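Local coordinates for protein transcriptional regulator, MarR family (Listeria monocytogenes str. 4b, PDB 2QWW) that probably binds DNA as a dimer and regulates transcription, as a member of the MarR family of repressors, at residues W20-Q23 against R24-G28. Residues are numbered along the deposited sequence; the frame is centred on the assembly and turned at random.
Sequences WSIQ and RISAG
The R24 guanidinium has the carbonyl oxygen S21 O over one face, 3.9 Å above its plane and offset toward the rim. At its edge, in plane, sits the six-membered end of the W20 indole, with W20 CZ3 3.5 Å from R24 NE. The two flat groups are not stacked. Their planes stand 56° apart, and NE meets the ring obliquely. R24 CD packs alongside, 3.8 Å from W20 CH2. The R24 chain runs extended through its first two torsions and then bends at chi3 (42°). The bend turns the guanidinium back over the preceding turn, toward S21. There R24 NH2 comes within 2.9 Å of S21 OG, but the angle is poor for a hydrogen bond. S21 OG is instead hydrogen-bonded to E147 OE2 of the second subunit, so this serine ties the helix to the partner chain.

On another side of the helix, S26 turns its hydroxyl back onto the backbone. With chi1 at -61°, OG lies beside its own backbone N and donates to I22 O at 2.7 Å. S26 N also donates to I22 O, at 2.9 Å. Two bonds thus hold I22 O, and their donors come from opposite faces of the carbonyl plane. I22 CG2 lies 4.1 Å from S26 OG. Further backbone bonds link R24 N to W20 O, I25 N to S21 O and A27 N to Q23 O.

I22 packs on Y19 of the second subunit, Q23 on its Q23, and I25 on its L150. Within the subunit, the contacts run between residues three or four apart along the long helix 8-37. This helix forms part of the helical dimer interface characteristic of MarR-family winged-helix regulators.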
# COMPACT_ATOMS: atom_id res chain seq x y z
N TRP A 20 -9.84 3.45 2.41
CA TRP A 20 -8.70 3.17 3.27
C TRP A 20 -8.93 1.90 4.07
O TRP A 20 -8.04 1.07 4.18
CB TRP A 20 -8.46 4.35 4.24
CG TRP A 20 -7.28 4.13 5.13
CD1 TRP A 20 -5.97 4.41 4.84
CD2 TRP A 20 -7.28 3.54 6.44
NE1 TRP A 20 -5.17 4.02 5.89
CE2 TRP A 20 -5.94 3.49 6.88
CE3 TRP A 20 -8.29 3.05 7.27
CZ2 TRP A 20 -5.58 2.98 8.12
CZ3 TRP A 20 -7.93 2.54 8.51
CH2 TRP A 20 -6.59 2.51 8.93
N SER A 21 -10.11 1.76 4.63
CA SER A 21 -10.48 0.60 5.42
C SER A 21 -10.52 -0.70 4.61
O SER A 21 -10.09 -1.75 5.08
CB SER A 21 -11.83 0.84 6.06
OG SER A 21 -12.26 -0.33 6.71
N ILE A 22 -11.04 -0.62 3.38
CA ILE A 22 -11.07 -1.77 2.47
C ILE A 22 -9.64 -2.18 2.06
O ILE A 22 -9.36 -3.37 1.84
CB ILE A 22 -11.92 -1.44 1.19
CG1 ILE A 22 -13.41 -1.39 1.56
CG2 ILE A 22 -11.70 -2.49 0.10
CD1 ILE A 22 -14.33 -0.91 0.45
N GLN A 23 -8.76 -1.20 1.91
CA GLN A 23 -7.37 -1.44 1.56
C GLN A 23 -6.68 -2.11 2.76
O GLN A 23 -5.87 -3.00 2.56
CB GLN A 23 -6.70 -0.12 1.15
CG GLN A 23 -5.20 -0.16 0.77
CD GLN A 23 -4.84 -1.17 -0.32
OE1 GLN A 23 -4.94 -2.38 -0.12
NE2 GLN A 23 -4.38 -0.67 -1.47
N ARG A 24 -7.05 -1.70 3.97
CA ARG A 24 -6.51 -2.29 5.19
C ARG A 24 -6.91 -3.78 5.28
O ARG A 24 -6.09 -4.62 5.64
CB ARG A 24 -7.00 -1.49 6.42
CG ARG A 24 -6.47 -2.00 7.75
CD ARG A 24 -6.99 -1.22 8.96
NE ARG A 24 -8.42 -0.90 8.88
CZ ARG A 24 -9.43 -1.75 9.05
NH1 ARG A 24 -9.22 -3.05 9.27
NH2 ARG A 24 -10.68 -1.30 8.96
N ILE A 25 -8.16 -4.09 4.93
CA ILE A 25 -8.65 -5.48 4.94
C ILE A 25 -8.02 -6.28 3.82
O ILE A 25 -7.71 -7.46 3.99
CB ILE A 25 -10.19 -5.51 4.79
CG1 ILE A 25 -10.82 -4.98 6.08
CG2 ILE A 25 -10.69 -6.94 4.47
CD1 ILE A 25 -12.28 -4.65 5.94
N SER A 26 -7.85 -5.65 2.67
CA SER A 26 -7.23 -6.32 1.54
C SER A 26 -5.78 -6.67 1.86
O SER A 26 -5.28 -7.68 1.41
CB SER A 26 -7.30 -5.45 0.28
OG SER A 26 -8.65 -5.18 -0.08
N ALA A 27 -5.11 -5.82 2.64
CA ALA A 27 -3.72 -6.08 3.01
C ALA A 27 -3.58 -7.37 3.84
O ALA A 27 -2.65 -8.15 3.64
CB ALA A 27 -3.14 -4.89 3.76
N GLY A 28 -4.52 -7.60 4.75
CA GLY A 28 -4.52 -8.81 5.58
C GLY A 28 -4.66 -10.07 4.75
O GLY A 28 -4.01 -11.07 5.04